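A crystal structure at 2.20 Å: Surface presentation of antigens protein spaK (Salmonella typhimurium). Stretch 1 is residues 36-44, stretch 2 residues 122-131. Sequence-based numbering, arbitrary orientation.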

# COMPACT_ATOMS: atom_id res chain seq x y z
N ASP A 36 -14.28 -23.12 -12.29
CA ASP A 36 -13.63 -22.55 -13.47
C ASP A 36 -14.69 -21.82 -14.29
O ASP A 36 -15.82 -22.27 -14.37
CB ASP A 36 -12.96 -23.62 -14.34
CG ASP A 36 -11.82 -24.34 -13.63
OD1 ASP A 36 -10.90 -23.66 -13.09
OD2 ASP A 36 -11.85 -25.60 -13.60
N LEU A 37 -14.27 -20.72 -14.91
CA LEU A 37 -15.14 -19.79 -15.59
C LEU A 37 -14.62 -19.40 -16.96
O LEU A 37 -13.41 -19.39 -17.21
CB LEU A 37 -15.26 -18.51 -14.76
CG LEU A 37 -15.83 -18.65 -13.35
CD1 LEU A 37 -15.79 -17.29 -12.67
CD2 LEU A 37 -17.26 -19.18 -13.38
N PHE A 38 -15.56 -19.02 -17.82
CA PHE A 38 -15.35 -18.74 -19.22
C PHE A 38 -14.22 -17.72 -19.52
O PHE A 38 -13.29 -18.02 -20.28
CB PHE A 38 -16.71 -18.31 -19.82
CG PHE A 38 -16.66 -17.97 -21.28
CD1 PHE A 38 -16.73 -18.97 -22.23
CD2 PHE A 38 -16.57 -16.66 -21.69
CE1 PHE A 38 -16.71 -18.68 -23.58
CE2 PHE A 38 -16.52 -16.34 -23.05
CZ PHE A 38 -16.60 -17.35 -23.99
N ALA A 39 -14.25 -16.55 -18.90
CA ALA A 39 -13.19 -15.55 -19.20
C ALA A 39 -12.67 -14.86 -17.97
O ALA A 39 -12.10 -13.81 -18.09
CB ALA A 39 -13.74 -14.47 -20.18
N LEU A 40 -12.87 -15.47 -16.81
CA LEU A 40 -12.55 -14.90 -15.53
C LEU A 40 -11.69 -15.85 -14.70
O LEU A 40 -11.70 -17.07 -14.91
CB LEU A 40 -13.82 -14.59 -14.74
CG LEU A 40 -14.71 -13.50 -15.31
CD1 LEU A 40 -16.03 -13.45 -14.55
CD2 LEU A 40 -14.00 -12.15 -15.24
N PRO A 41 -10.98 -15.29 -13.72
CA PRO A 41 -10.27 -16.16 -12.80
C PRO A 41 -11.23 -17.14 -12.12
O PRO A 41 -12.40 -16.80 -11.89
CB PRO A 41 -9.69 -15.18 -11.78
CG PRO A 41 -9.64 -13.86 -12.50
CD PRO A 41 -10.82 -13.87 -13.38
N SER A 42 -10.74 -18.33 -11.83
CA SER A 42 -11.50 -19.30 -11.07
C SER A 42 -11.86 -18.84 -9.63
O SER A 42 -11.10 -18.14 -8.96
CB SER A 42 -10.76 -20.64 -11.06
OG SER A 42 -10.52 -21.07 -12.39
N ILE A 43 -13.06 -19.22 -9.20
CA ILE A 43 -13.53 -18.97 -7.85
C ILE A 43 -13.27 -20.21 -6.97
O ILE A 43 -13.63 -21.35 -7.32
CB ILE A 43 -15.01 -18.63 -7.87
CG1 ILE A 43 -15.22 -17.36 -8.71
CG2 ILE A 43 -15.58 -18.52 -6.43
CD1 ILE A 43 -16.68 -16.94 -8.91
N CYS A 44 -12.60 -19.98 -5.83
CA CYS A 44 -12.31 -21.01 -4.85
C CYS A 44 -13.21 -20.83 -3.65
O CYS A 44 -13.48 -19.71 -3.21
CB CYS A 44 -10.85 -20.98 -4.41
SG CYS A 44 -9.66 -21.13 -5.75
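Stretch 2 (122-131) FYNYLEVFSR

Stretch 2 is helical throughout, within a longer helix, and its backbone bonds run from each amide back to the carbonyl four residues earlier, as in Leu126 N to Phe122 O at 2.8 Å. It lies on a loop flanked by two short pieces of strand, and from Leu40 to Ile43 the chain runs opposite to the helix: Ile43 is nearest in register to Tyr123 (CA to CA, 8.0 Å), Leu40 to Glu127 (CA to CA, 7.1 Å). Phe122, Tyr123, Leu126, Glu127 and Ser130 meet stretch 1, the spacing of three and four expected of one helical face.

Leu126 is the centre of the contact. Its CA-to-CB bond points toward stretch 1, and with chi1 t and chi2 p its methyls reach into a pocket of aliphatic groups. Leu126 CD2 lies 4.1 Å from Leu37 CD1, 4.1 Å from Leu40 CB and 3.9 Å from Ile43 CG1, and it approaches Pro41 O to 3.3 Å; Leu126 CD1 lies 4.1 Å from Pro41 CG. A branched leucine suits such a site: CD2 alone meets groups of four residues, while CD1 packs on the proline ring.

Leu37, Leu40 and Ile43 all have chi1 m and chi2 t, a form common for both residue types. In Leu40 it spreads the two methyls along the helix: Leu40 CD1 packs 3.6 Å from Tyr123 CE1 and 3.7 Å from Glu127 CG, the aliphatic part of an acidic side chain, while Leu40 CD2 reaches Ser130 OG at 3.6 Å. Ile43 starts sideways, but its extended chain brings Ile43 CD1 to 4.1 Å from Phe122 CD2, at the edge of that ring.

Tyr123 also starts sideways. Its t rotamer, with chi2 near 90°, carries the ring along stretch 1, where Leu37 CD1 meets its edge, 3.8 Å from Tyr123 CE1, and Ile43 CD1 lies 4.3 Å from Tyr123 CD1. Tyrosine suits this place because its ring packs with carbon while its OH remains available to water: one water lies 3.3 Å from Tyr123 OH and accepts a hydrogen bond from Ala39 N at 3.1 Å. This water links the two stretches, which share no direct hydrogen bond.

Ser130 adopts chi1 p, which lets Ser130 OG donate to Leu126 O at 2.9 Å, which also accepts its amide. Pro41 CD lies 4.4 Å from Ser130 CB, a loose contact. The CA-to-CB bond of Ser42 points away from the helix, and Ser42 OG donates instead to Asp36 OD1 at 2.7 Å, tying the end of the loop to the strand before it.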

# COMPACT_ATOMS: atom_id res chain seq x y z
N PHE A 122 -20.32 -12.51 -5.42
CA PHE A 122 -18.88 -12.62 -5.60
C PHE A 122 -18.51 -12.62 -7.07
O PHE A 122 -17.59 -11.93 -7.46
CB PHE A 122 -18.29 -13.86 -4.92
CG PHE A 122 -16.79 -13.83 -4.85
CD1 PHE A 122 -16.14 -13.30 -3.75
CD2 PHE A 122 -16.02 -14.30 -5.91
CE1 PHE A 122 -14.74 -13.23 -3.71
CE2 PHE A 122 -14.63 -14.25 -5.86
CZ PHE A 122 -14.00 -13.72 -4.76
N TYR A 123 -19.22 -13.38 -7.88
CA TYR A 123 -19.01 -13.32 -9.34
C TYR A 123 -19.04 -11.88 -9.89
O TYR A 123 -18.18 -11.48 -10.68
CB TYR A 123 -20.05 -14.20 -10.05
CG TYR A 123 -19.88 -14.28 -11.54
CD1 TYR A 123 -19.07 -15.26 -12.11
CD2 TYR A 123 -20.51 -13.37 -12.38
CE1 TYR A 123 -18.89 -15.32 -13.49
CE2 TYR A 123 -20.33 -13.44 -13.78
CZ TYR A 123 -19.52 -14.42 -14.32
OH TYR A 123 -19.35 -14.50 -15.69
N ASN A 124 -20.09 -11.13 -9.52
CA ASN A 124 -20.22 -9.76 -9.95
C ASN A 124 -18.96 -8.93 -9.57
O ASN A 124 -18.39 -8.20 -10.39
CB ASN A 124 -21.42 -9.11 -9.25
CG ASN A 124 -22.74 -9.43 -9.88
OD1 ASN A 124 -22.83 -9.94 -10.98
ND2 ASN A 124 -23.80 -9.10 -9.15
N TYR A 125 -18.53 -9.05 -8.32
CA TYR A 125 -17.34 -8.30 -7.89
C TYR A 125 -16.08 -8.80 -8.55
O TYR A 125 -15.19 -8.02 -8.84
CB TYR A 125 -17.15 -8.33 -6.39
CG TYR A 125 -18.19 -7.58 -5.63
CD1 TYR A 125 -18.23 -6.19 -5.61
CD2 TYR A 125 -19.12 -8.28 -4.88
CE1 TYR A 125 -19.22 -5.52 -4.83
CE2 TYR A 125 -20.08 -7.64 -4.15
CZ TYR A 125 -20.14 -6.29 -4.13
OH TYR A 125 -21.16 -5.77 -3.34
N LEU A 126 -15.98 -10.10 -8.77
CA LEU A 126 -14.85 -10.62 -9.51
C LEU A 126 -14.72 -9.97 -10.89
O LEU A 126 -13.63 -9.62 -11.30
CB LEU A 126 -14.90 -12.15 -9.62
CG LEU A 126 -13.78 -12.75 -10.48
CD1 LEU A 126 -12.40 -12.52 -9.84
CD2 LEU A 126 -13.97 -14.22 -10.68
N GLU A 127 -15.83 -9.83 -11.62
CA GLU A 127 -15.82 -9.14 -12.90
C GLU A 127 -15.28 -7.73 -12.77
O GLU A 127 -14.42 -7.31 -13.52
CB GLU A 127 -17.22 -9.06 -13.52
CG GLU A 127 -17.43 -10.03 -14.58
CD GLU A 127 -18.82 -9.99 -15.23
OE1 GLU A 127 -18.85 -9.95 -16.48
OE2 GLU A 127 -19.84 -10.01 -14.52
N VAL A 128 -15.82 -7.01 -11.81
CA VAL A 128 -15.46 -5.62 -11.61
C VAL A 128 -14.01 -5.44 -11.17
O VAL A 128 -13.28 -4.61 -11.73
CB VAL A 128 -16.52 -4.98 -10.65
CG1 VAL A 128 -16.03 -3.81 -9.98
CG2 VAL A 128 -17.80 -4.67 -11.46
N PHE A 129 -13.58 -6.18 -10.16
CA PHE A 129 -12.19 -6.05 -9.69
C PHE A 129 -11.21 -6.49 -10.78
O PHE A 129 -10.23 -5.83 -11.03
CB PHE A 129 -11.95 -6.88 -8.42
CG PHE A 129 -12.36 -6.18 -7.15
CD1 PHE A 129 -11.44 -5.51 -6.40
CD2 PHE A 129 -13.66 -6.26 -6.69
CE1 PHE A 129 -11.80 -4.85 -5.21
CE2 PHE A 129 -14.05 -5.64 -5.51
CZ PHE A 129 -13.12 -4.92 -4.78
N SER A 130 -11.47 -7.61 -11.45
CA SER A 130 -10.54 -8.08 -12.48
C SER A 130 -10.41 -7.06 -13.64
O SER A 130 -9.31 -6.79 -14.13
CB SER A 130 -10.89 -9.51 -12.96
OG SER A 130 -12.04 -9.52 -13.77
N ARG A 131 -11.53 -6.45 -14.04
CA ARG A 131 -11.50 -5.41 -15.07
C ARG A 131 -10.81 -4.14 -14.60
O ARG A 131 -10.11 -3.49 -15.38
CB ARG A 131 -12.94 -5.10 -15.56
CG ARG A 131 -13.55 -6.23 -16.37
CD ARG A 131 -15.03 -6.12 -16.50
NE ARG A 131 -15.53 -7.08 -17.48
CZ ARG A 131 -16.65 -6.94 -18.18
NH1 ARG A 131 -17.44 -5.88 -18.03
NH2 ARG A 131 -16.95 -7.84 -19.10
O HOH W 1 -16.80 -15.37 -17.52